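Endonuclease/exonuclease/phosphatase (Leptotrichia buccalis C-1013-b, PDB 3TEB) probably acts as a metal-dependent nuclease or related phosphoesterase of the DNase I-like superfamily. Local coordinates at residues A[121-127]-A[139-145]. Sequence-based numbering, arbitrary orientation.
Sequences SARRIVS and FYSCHMN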
loop_
_atom_site.group_PDB
_atom_site.type_symbol
_atom_site.label_atom_id
_atom_site.label_comp_id
_atom_site.label_asym_id
_atom_site.label_seq_id
_atom_site.Cartn_x
_atom_site.Cartn_y
_atom_site.Cartn_z
ATOM N N SER A 121 -1.884 -13.499 11.007
ATOM C CA SER A 121 -1.707 -13.769 9.587
ATOM C C SER A 121 -2.955 -13.591 8.706
ATOM O O SER A 121 -2.874 -13.758 7.492
ATOM C CB SER A 121 -1.065 -15.134 9.369
ATOM O OG SER A 121 -1.876 -16.137 9.915
ATOM N N ALA A 122 -4.089 -13.232 9.296
ATOM C CA ALA A 122 -5.274 -12.876 8.518
ATOM C C ALA A 122 -5.081 -11.516 7.871
ATOM O O ALA A 122 -4.859 -10.532 8.560
ATOM C CB ALA A 122 -6.496 -12.861 9.402
ATOM N N ARG A 123 -5.157 -11.446 6.550
ATOM C CA ARG A 123 -4.918 -10.175 5.864
ATOM C C ARG A 123 -6.019 -9.830 4.895
ATOM O O ARG A 123 -6.283 -10.569 3.961
ATOM C CB ARG A 123 -3.590 -10.210 5.114
ATOM C CG ARG A 123 -2.402 -10.596 5.958
ATOM C CD ARG A 123 -2.094 -9.512 6.951
ATOM N NE ARG A 123 -1.136 -9.968 7.950
ATOM C CZ ARG A 123 0.157 -9.665 7.936
ATOM N NH1 ARG A 123 0.655 -8.893 6.976
ATOM N NH2 ARG A 123 0.953 -10.129 8.887
ATOM N N ARG A 124 -6.658 -8.698 5.120
ATOM C CA ARG A 124 -7.716 -8.208 4.252
ATOM C C ARG A 124 -7.088 -7.240 3.222
ATOM O O ARG A 124 -6.148 -6.510 3.537
ATOM C CB ARG A 124 -8.782 -7.522 5.113
ATOM C CG ARG A 124 -10.102 -7.208 4.464
ATOM C CD ARG A 124 -11.277 -8.007 5.014
ATOM N NE ARG A 124 -11.620 -7.637 6.375
ATOM C CZ ARG A 124 -12.760 -7.955 6.993
ATOM N NH1 ARG A 124 -13.692 -8.642 6.369
ATOM N NH2 ARG A 124 -12.965 -7.585 8.257
ATOM N N ILE A 125 -7.593 -7.262 1.989
ATOM C CA ILE A 125 -7.118 -6.380 0.923
ATOM C C ILE A 125 -8.171 -5.321 0.610
ATOM O O ILE A 125 -9.367 -5.559 0.752
ATOM C CB ILE A 125 -6.844 -7.201 -0.344
ATOM C CG1 ILE A 125 -5.883 -8.366 -0.044
ATOM C CG2 ILE A 125 -6.326 -6.335 -1.453
ATOM C CD1 ILE A 125 -4.401 -7.967 0.213
ATOM N N VAL A 126 -7.739 -4.142 0.200
ATOM C CA VAL A 126 -8.686 -3.140 -0.254
ATOM C C VAL A 126 -8.466 -2.891 -1.733
ATOM O O VAL A 126 -7.341 -2.583 -2.154
ATOM C CB VAL A 126 -8.556 -1.824 0.518
ATOM C CG1 VAL A 126 -9.458 -0.762 -0.070
ATOM C CG2 VAL A 126 -8.948 -2.053 1.927
ATOM N N SER A 127 -9.531 -3.035 -2.522
ATOM C CA SER A 127 -9.458 -2.703 -3.935
ATOM C C SER A 127 -10.379 -1.557 -4.294
ATOM O O SER A 127 -11.399 -1.328 -3.647
ATOM C CB SER A 127 -9.737 -3.910 -4.815
ATOM O OG SER A 127 -11.118 -4.174 -4.877
ATOM N N PHE A 139 -7.042 -0.999 -8.387
ATOM C CA PHE A 139 -5.893 -0.759 -7.504
ATOM C C PHE A 139 -6.044 -1.584 -6.234
ATOM O O PHE A 139 -7.116 -1.613 -5.646
ATOM C CB PHE A 139 -5.794 0.721 -7.164
ATOM C CG PHE A 139 -5.362 1.574 -8.312
ATOM C CD1 PHE A 139 -4.008 1.745 -8.606
ATOM C CD2 PHE A 139 -6.304 2.212 -9.115
ATOM C CE1 PHE A 139 -3.594 2.537 -9.694
ATOM C CE2 PHE A 139 -5.907 3.015 -10.199
ATOM C CZ PHE A 139 -4.543 3.174 -10.486
ATOM N N TYR A 140 -4.995 -2.281 -5.820
ATOM C CA TYR A 140 -5.098 -3.156 -4.654
ATOM C C TYR A 140 -4.027 -2.807 -3.652
ATOM O O TYR A 140 -2.854 -2.766 -4.008
ATOM C CB TYR A 140 -4.930 -4.622 -5.052
ATOM C CG TYR A 140 -6.033 -5.197 -5.901
ATOM C CD1 TYR A 140 -6.962 -6.076 -5.354
ATOM C CD2 TYR A 140 -6.134 -4.888 -7.254
ATOM C CE1 TYR A 140 -7.985 -6.626 -6.132
ATOM C CE2 TYR A 140 -7.145 -5.428 -8.045
ATOM C CZ TYR A 140 -8.069 -6.296 -7.482
ATOM O OH TYR A 140 -9.076 -6.839 -8.263
ATOM N N SER A 141 -4.428 -2.563 -2.405
ATOM C CA SER A 141 -3.486 -2.277 -1.322
ATOM C C SER A 141 -3.228 -3.547 -0.525
ATOM O O SER A 141 -4.149 -4.102 0.062
ATOM C CB SER A 141 -4.042 -1.189 -0.421
ATOM O OG SER A 141 -3.067 -0.768 0.515
ATOM N N CYS A 142 -1.983 -4.015 -0.525
ATOM C CA CYS A 142 -1.675 -5.334 0.016
ATOM C C CYS A 142 -0.615 -5.281 1.071
ATOM O O CYS A 142 0.347 -4.521 0.953
ATOM C CB CYS A 142 -1.151 -6.258 -1.065
ATOM S SG CYS A 142 -1.899 -6.007 -2.656
ATOM N N HIS A 143 -0.789 -6.116 2.092
ATOM C CA HIS A 143 0.230 -6.335 3.097
ATOM C C HIS A 143 0.282 -7.816 3.447
ATOM O O HIS A 143 -0.549 -8.314 4.212
ATOM C CB HIS A 143 -0.021 -5.467 4.332
ATOM C CG HIS A 143 0.998 -5.656 5.408
ATOM N ND1 HIS A 143 0.677 -5.629 6.743
ATOM C CD2 HIS A 143 2.326 -5.912 5.343
ATOM C CE1 HIS A 143 1.771 -5.830 7.456
ATOM N NE2 HIS A 143 2.785 -6.005 6.630
HETATM N N MSE A 144 1.273 -8.502 2.879
HETATM C CA MSE A 144 1.360 -9.963 2.915
HETATM C C MSE A 144 2.178 -10.468 4.083
HETATM O O MSE A 144 2.907 -9.709 4.713
HETATM C CB MSE A 144 1.978 -10.501 1.619
HETATM C CG MSE A 144 1.470 -9.840 0.347
HETATM SE SE MSE A 144 -0.431 -10.138 0.002
HETATM C CE MSE A 144 -0.355 -12.049 -0.337
ATOM N N ASN A 145 2.058 -11.765 4.348
ATOM C CA ASN A 145 2.865 -12.443 5.348
ATOM C C ASN A 145 4.263 -12.742 4.814
ATOM O O ASN A 145 4.512 -12.611 3.605
ATOM C CB ASN A 145 2.188 -13.748 5.764
ATOM C CG ASN A 145 0.819 -13.528 6.366
ATOM O OD1 ASN A 145 0.683 -12.925 7.430
ATOM N ND2 ASN A 145 -0.208 -14.024 5.689
HETATM O O HOH W 1 -11.698 -6.532 -6.514
#
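Strands 124-127 and 139-143 run antiparallel, their axes 158° apart, with Val126 and Ser141 as a hydrogen-bonded pair (Ser141 N to Val126 O, 2.9 Å) and Ser127 and Tyr140 as a non-hydrogen-bonded one. Beyond Ile125 the backbones diverge, from 5.6 Å between the CA atoms of Ile125 and Cys142 to 6.9 Å between those of Arg123 and Met144, and side chains bridge the widened end. The Arg123 chain bends at chi2 and brings NH1 to His143 O at 3.1 Å; this donor stands above the carbonyl plane rather than on a lone pair. The same NH1 lies 3.2 Å above the centre of the His143 ring, the guanidinium and ring planes being 39° apart, while Asn145 OD1 rests over a guanidinium face. In turn, Asn145 ND2 donates to Ser121 O in the carbonyl plane (3.2 Å, 161° at the hydrogen). A leucine in place of Arg123 would probably leave His143 O without this donor and the His143 ring without its cover on that face, freeing it to shift. At the paired end, Ser127 CB makes a CH-pi contact over the Tyr140 ring (3.8 Å to its centroid), Ile125 CG2 meets the ring's edge, and Ile125 CD1 packs on Cys142 CB. The Tyr140 hydroxyl bonds Glu138 and a water shared with Ser127 OG. The His143 side chain approaches that of Glu42, a magnesium ligand, which places this hairpin beside the metal site. Strands 105-110 and 170-174 flank the hairpin, and Ile161 of helix 154-162 packs on both Ile125 and Tyr140.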